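Local coordinates for protein hydroxylacyl-CoA dehydrogenase (Streptomyces coelicolor, PDB 5BKA) that probably takes part in polyketide biosynthesis on the actinorhodin (benzoisochromanequinone) pathway, as a noncanonical member of the NTF2-like superfamily, at residues P50-H53 / G57-A60; T83-S86 / S92-A95; L102-H105 / A110-F113. All coordinates share one frame; numbering follows the deposited sequence.

How the contacts relate
All three contacts lie within the SnoaL-like domain and reach the same mixed sheet, and each is partly buried. Contact 1 joins the edge strand 52-53 to the first turns of helix 54-67, through backbone atoms and a light apolar touch of Ala52 on Ile58. Contacts 2 and 3 share strand 93-105. Contact 2 pairs it with strand 74-87 and contact 3 with strand 112-124, on opposite sides of the chain's centre, about 29 Å apart between contact centres. Contact 2 has apolar side chains toward helix 10-26 and hydroxyls on the other face. Contact 3 lies farthest from the chain's centre, adds a histidine-carboxylate hydrogen bond, and packs its apolar face against other subunits.

Contact 1 (P50-H53 / G57-A60); sequences PAAH and GITA
Gly57 is met first, by the carbonyl oxygen of His53. Gly57 CA lies 3.2 Å from His53 O, a CA-H...O contact with an angle of 139° at the hydrogen. A side chain at Gly57 would start on this same side, and a CB there would run into His53 O. The bare CA therefore lets the strand end and the helix come close, with His53 CA and Gly57 CA 5.2 Å apart. From the strand side, the methyl of Ala52 comes up to the Gly57 carbonyl, with Ala52 CB 3.8 Å from Gly57 O. Strand 52-53 runs directly into helix 54-67. Thr54 OG1 is hydrogen-bonded to Gly57 N at the start of that helix. Strand 52-53 is an edge strand of the mixed sheet within this chain and bonds through Ala52 to Phe43. Ile58 comes next and gives the apolar part of the contact. Its CG1 lies 4.4 Å from Ala52 CB, a loose approach. CG1 is anti to the carbonyl carbon of Ile58 (chi1 -64°), which puts it, rather than CG2, on the side of Ala52. The same side chain also packs on Phe43 of strand 41-44, and both Ala52 and Ile58 are buried.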
loop_
_atom_site.group_PDB
_atom_site.type_symbol
_atom_site.label_atom_id
_atom_site.label_comp_id
_atom_site.label_asym_id
_atom_site.label_seq_id
_atom_site.Cartn_x
_atom_site.Cartn_y
_atom_site.Cartn_z
ATOM N N PRO B 50 9.331 -25.546 -11.059
ATOM C CA PRO B 50 10.214 -25.590 -9.890
ATOM C C PRO B 50 10.847 -24.234 -9.613
ATOM O O PRO B 50 10.902 -23.350 -10.471
ATOM C CB PRO B 50 11.272 -26.632 -10.277
ATOM C CG PRO B 50 11.207 -26.714 -11.767
ATOM C CD PRO B 50 9.776 -26.459 -12.124
ATOM N N ALA B 51 11.336 -24.084 -8.387
ATOM C CA ALA B 51 11.866 -22.806 -7.935
ATOM C C ALA B 51 13.205 -22.501 -8.595
ATOM O O ALA B 51 14.024 -23.394 -8.825
ATOM C CB ALA B 51 12.023 -22.804 -6.416
ATOM N N ALA B 52 13.417 -21.225 -8.907
ATOM C CA ALA B 52 14.694 -20.775 -9.437
ATOM C C ALA B 52 15.692 -20.581 -8.304
ATOM O O ALA B 52 15.326 -20.231 -7.179
ATOM C CB ALA B 52 14.530 -19.470 -10.214
ATOM N N HIS B 53 16.964 -20.818 -8.611
ATOM C CA HIS B 53 18.028 -20.740 -7.623
ATOM C C HIS B 53 19.144 -19.834 -8.126
ATOM O O HIS B 53 19.405 -19.753 -9.329
ATOM C CB HIS B 53 18.575 -22.131 -7.287
ATOM C CG HIS B 53 17.591 -23.000 -6.566
ATOM N ND1 HIS B 53 16.716 -23.839 -7.224
ATOM C CD2 HIS B 53 17.334 -23.149 -5.246
ATOM C CE1 HIS B 53 15.966 -24.471 -6.339
ATOM N NE2 HIS B 53 16.320 -24.071 -5.131
ATOM N N GLY B 57 19.943 -17.501 -11.852
ATOM C CA GLY B 57 18.718 -18.240 -12.114
ATOM C C GLY B 57 17.476 -17.385 -11.956
ATOM O O GLY B 57 16.529 -17.499 -12.738
ATOM N N ILE B 58 17.455 -16.523 -10.938
ATOM C CA ILE B 58 16.321 -15.628 -10.740
ATOM C C ILE B 58 16.224 -14.636 -11.892
ATOM O O ILE B 58 15.131 -14.367 -12.408
ATOM C CB ILE B 58 16.427 -14.917 -9.379
ATOM C CG1 ILE B 58 16.351 -15.938 -8.246
ATOM C CG2 ILE B 58 15.325 -13.873 -9.230
ATOM C CD1 ILE B 58 16.587 -15.359 -6.873
ATOM N N THR B 59 17.365 -14.082 -12.315
ATOM C CA THR B 59 17.366 -13.181 -13.465
ATOM C C THR B 59 16.805 -13.863 -14.707
ATOM O O THR B 59 15.989 -13.274 -15.425
ATOM C CB THR B 59 18.779 -12.664 -13.731
ATOM O OG1 THR B 59 19.228 -11.881 -12.619
ATOM C CG2 THR B 59 18.827 -11.854 -15.022
ATOM N N ALA B 60 17.224 -15.100 -14.977
ATOM C CA ALA B 60 16.745 -15.821 -16.153
ATOM C C ALA B 60 15.235 -15.997 -16.108
ATOM O O ALA B 60 14.544 -15.775 -17.108
ATOM C CB ALA B 60 17.442 -17.178 -16.255
#

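Contact 2 (T83-S86 / S92-A95); sequences TALS and SITA
Leu85 packs against Ala95 and Ile93 on the apolar face of this antiparallel strand pair. One branch of the leucine does the touching: Leu85 CD2 is 3.7 Å from Ala95 CB. The same methyl lies 4.0 Å from Ile93 CG2, and the two side chains cross obliquely. The first torsion of Leu85 sets CG anti to the carbonyl carbon (chi1 -51°). The second sends CD1 outward and turns the other branch, CD2, to the neighbouring strand. Helix 10-26 covers this face, where Leu85 touches Tyr11 and Val14, and Ala95 touches Tyr18.

The other face is polar. Ser86 and Thr94 point there, and Ser86 is exposed. Their hydroxyls are modelled too close together, so the detail of this side is doubtful. The backbone is clearer. Thr94 N donates to Ser86 O at 2.9 Å, with an N-H...O angle of 155°. The return bond, from Ser86 N to Thr94 O, is weak at 3.3 Å. CA-H...O contacts supplement it, among them Leu85 CA to Thr94 O at 3.4 Å. The strands belong to the beta hairpin of 74-87 and 93-105, and their short segments run at 155° to each other. Strand 112-124 bonds the far side of strand 93-105 through Ile93 and Ala95. On the second subunit, Gln23 packs on Ala84, and His20 makes a weak hydrogen bond to Leu85 O. The chemistry implies that, between these short segments, the pairing is held by one sound backbone bond and by apolar packing toward the helix, while the hydroxyl face adds little that is certain.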
loop_
_atom_site.group_PDB
_atom_site.type_symbol
_atom_site.label_atom_id
_atom_site.label_comp_id
_atom_site.label_asym_id
_atom_site.label_seq_id
_atom_site.Cartn_x
_atom_site.Cartn_y
_atom_site.Cartn_z
ATOM N N THR B 83 2.075 -6.510 5.337
ATOM C CA THR B 83 3.263 -7.265 5.708
ATOM C C THR B 83 3.182 -7.671 7.174
ATOM O O THR B 83 2.850 -6.856 8.039
ATOM C CB THR B 83 4.518 -6.430 5.450
ATOM O OG1 THR B 83 4.634 -6.159 4.048
ATOM C CG2 THR B 83 5.763 -7.168 5.920
ATOM N N ALA B 84 3.471 -8.941 7.451
ATOM C CA ALA B 84 3.451 -9.474 8.809
ATOM C C ALA B 84 4.766 -10.194 9.060
ATOM O O ALA B 84 5.111 -11.130 8.331
ATOM C CB ALA B 84 2.264 -10.420 9.017
ATOM N N LEU B 85 5.495 -9.762 10.086
ATOM C CA LEU B 85 6.826 -10.265 10.386
ATOM C C LEU B 85 6.842 -11.099 11.660
ATOM O O LEU B 85 5.984 -10.965 12.535
ATOM C CB LEU B 85 7.826 -9.113 10.526
ATOM C CG LEU B 85 7.886 -8.076 9.407
ATOM C CD1 LEU B 85 8.828 -6.948 9.794
ATOM C CD2 LEU B 85 8.327 -8.722 8.105
ATOM N N SER B 86 7.838 -11.976 11.739
ATOM C CA SER B 86 8.064 -12.835 12.892
ATOM C C SER B 86 9.498 -13.339 12.819
ATOM O O SER B 86 10.068 -13.468 11.729
ATOM C CB SER B 86 7.077 -14.007 12.949
ATOM O OG SER B 86 7.208 -14.839 11.813
ATOM N N SER B 92 16.404 -15.708 11.207
ATOM C CA SER B 92 15.732 -15.266 9.995
ATOM C C SER B 92 14.430 -14.547 10.337
ATOM O O SER B 92 13.866 -14.704 11.423
ATOM C CB SER B 92 15.445 -16.455 9.076
ATOM O OG SER B 92 16.511 -16.674 8.168
ATOM N N ILE B 93 13.962 -13.743 9.389
ATOM C CA ILE B 93 12.696 -13.027 9.500
ATOM C C ILE B 93 11.741 -13.632 8.486
ATOM O O ILE B 93 12.017 -13.628 7.279
ATOM C CB ILE B 93 12.871 -11.521 9.266
ATOM C CG1 ILE B 93 13.888 -10.945 10.259
ATOM C CG2 ILE B 93 11.531 -10.802 9.392
ATOM C CD1 ILE B 93 13.543 -11.199 11.712
ATOM N N THR B 94 10.630 -14.175 8.977
ATOM C CA THR B 94 9.588 -14.725 8.123
ATOM C C THR B 94 8.684 -13.559 7.727
ATOM O O THR B 94 8.192 -12.838 8.601
ATOM C CB THR B 94 8.769 -15.753 8.901
ATOM O OG1 THR B 94 8.588 -15.262 10.245
ATOM C CG2 THR B 94 9.627 -17.017 9.062
ATOM N N ALA B 95 8.456 -13.356 6.437
ATOM C CA ALA B 95 7.544 -12.292 6.037
ATOM C C ALA B 95 6.443 -12.845 5.145
ATOM O O ALA B 95 6.710 -13.622 4.222
ATOM C CB ALA B 95 8.284 -11.157 5.327
#

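Contact 3 (L102-H105 / A110-F113); sequences LTVH and APEF
His105 and Glu112 make a histidine-carboxylate hydrogen bond across the hairpin, with the ring and the carboxylate nearly perpendicular, 83° between planes. His105 NE2 donates to Glu112 OE1 at 2.9 Å. The donor sits above the carboxylate plane, well out of it, while OE1 lies only slightly off the ring plane. Glu112 CG also meets the ring edge, 3.6 Å from His105 CD2. The glutamate chain is extended beyond CG (chi2 180°), which carries the carboxylate past that edge to NE2. With an alanine in place of the histidine, the Glu112 carboxylate would probably lose its NE2 donor and the ring edge beside CG, and be freer to turn.

Next to this pair along the strands, Thr103 and Glu112 form an antiparallel hydrogen-bonded pair. Thr103 N donates to Glu112 O at 2.9 Å, with an angle of 164° at the hydrogen. Glu112 N returns a bond to Thr103 O at 3.1 Å. One water joins Thr103 OG1 to Glu112 O, and another accepts a hydrogen bond from His105 N and donates one to Ala110 O.

The opposite face is apolar. Leu102 lies beside Phe113, with Leu102 CG 3.6 Å from Phe113 CE1. Val104 CG2 lies 4.0 Å from Pro111 CB. Phe113 meets the Phe113 rings of the second and third subunits edge-to-face, and Leu102 packs on Leu100 of the third subunit. Here the beta hairpin of strands 93-105 and 112-124, within the curved sheet of an NTF2-like fold, lends its apolar face to the interface between three subunits.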
loop_
_atom_site.group_PDB
_atom_site.type_symbol
_atom_site.label_atom_id
_atom_site.label_comp_id
_atom_site.label_asym_id
_atom_site.label_seq_id
_atom_site.Cartn_x
_atom_site.Cartn_y
_atom_site.Cartn_z
ATOM N N LEU B 102 -0.668 -5.370 -11.145
ATOM C CA LEU B 102 -1.341 -4.480 -12.077
ATOM C C LEU B 102 -0.644 -4.584 -13.425
ATOM O O LEU B 102 0.590 -4.585 -13.489
ATOM C CB LEU B 102 -1.315 -3.032 -11.577
ATOM C CG LEU B 102 -2.382 -2.559 -10.585
ATOM C CD1 LEU B 102 -2.287 -3.290 -9.251
ATOM C CD2 LEU B 102 -2.269 -1.055 -10.378
ATOM N N THR B 103 -1.427 -4.697 -14.493
ATOM C CA THR B 103 -0.906 -4.676 -15.857
ATOM C C THR B 103 -1.497 -3.459 -16.554
ATOM O O THR B 103 -2.703 -3.417 -16.825
ATOM C CB THR B 103 -1.243 -5.968 -16.600
ATOM O OG1 THR B 103 -0.681 -7.082 -15.895
ATOM C CG2 THR B 103 -0.680 -5.935 -18.015
ATOM N N VAL B 104 -0.653 -2.474 -16.845
ATOM C CA VAL B 104 -1.087 -1.211 -17.430
ATOM C C VAL B 104 -0.774 -1.242 -18.917
ATOM O O VAL B 104 0.384 -1.417 -19.315
ATOM C CB VAL B 104 -0.410 -0.013 -16.749
ATOM C CG1 VAL B 104 -0.884 1.283 -17.382
ATOM C CG2 VAL B 104 -0.695 -0.023 -15.256
ATOM N N HIS B 105 -1.803 -1.074 -19.736
ATOM C CA HIS B 105 -1.651 -1.078 -21.182
ATOM C C HIS B 105 -1.540 0.342 -21.719
ATOM O O HIS B 105 -2.175 1.262 -21.197
ATOM C CB HIS B 105 -2.807 -1.826 -21.837
ATOM C CG HIS B 105 -2.899 -3.250 -21.396
ATOM N ND1 HIS B 105 -2.036 -4.222 -21.854
ATOM C CD2 HIS B 105 -3.732 -3.864 -20.525
ATOM C CE1 HIS B 105 -2.339 -5.376 -21.289
ATOM N NE2 HIS B 105 -3.368 -5.189 -20.483
ATOM N N ALA B 110 -7.492 2.476 -17.335
ATOM C CA ALA B 110 -7.859 1.444 -16.376
ATOM C C ALA B 110 -6.891 0.267 -16.481
ATOM O O ALA B 110 -6.816 -0.366 -17.539
ATOM C CB ALA B 110 -9.301 0.968 -16.592
ATOM N N PRO B 111 -6.154 -0.063 -15.427
ATOM C CA PRO B 111 -5.314 -1.251 -15.471
ATOM C C PRO B 111 -6.183 -2.477 -15.359
ATOM O O PRO B 111 -7.309 -2.445 -14.869
ATOM C CB PRO B 111 -4.411 -1.119 -14.237
ATOM C CG PRO B 111 -4.727 0.207 -13.627
ATOM C CD PRO B 111 -6.102 0.560 -14.108
ATOM N N GLU B 112 -5.671 -3.565 -15.871
ATOM C CA GLU B 112 -6.256 -4.857 -15.559
ATOM C C GLU B 112 -5.459 -5.534 -14.444
ATOM O O GLU B 112 -4.229 -5.428 -14.382
ATOM C CB GLU B 112 -6.478 -5.700 -16.831
ATOM C CG GLU B 112 -5.572 -5.569 -17.970
ATOM C CD GLU B 112 -5.925 -6.479 -19.137
ATOM O OE1 GLU B 112 -5.124 -7.335 -19.560
ATOM O OE2 GLU B 112 -7.038 -6.321 -19.575
ATOM N N PHE B 113 -6.180 -6.215 -13.550
ATOM C CA PHE B 113 -5.677 -6.707 -12.270
ATOM C C PHE B 113 -5.572 -8.230 -12.224
ATOM O O PHE B 113 -6.289 -8.946 -12.928
ATOM C CB PHE B 113 -6.598 -6.248 -11.131
ATOM C CG PHE B 113 -6.699 -4.754 -10.983
ATOM C CD1 PHE B 113 -5.840 -4.081 -10.139
ATOM C CD2 PHE B 113 -7.648 -4.024 -11.690
ATOM C CE1 PHE B 113 -5.916 -2.715 -9.989
ATOM C CE2 PHE B 113 -7.727 -2.640 -11.548
ATOM C CZ PHE B 113 -6.856 -1.988 -10.691
HETATM O O HOH W 1 -2.819 -7.818 -14.190
HETATM O O HOH W 2 -4.236 -0.615 -18.606
#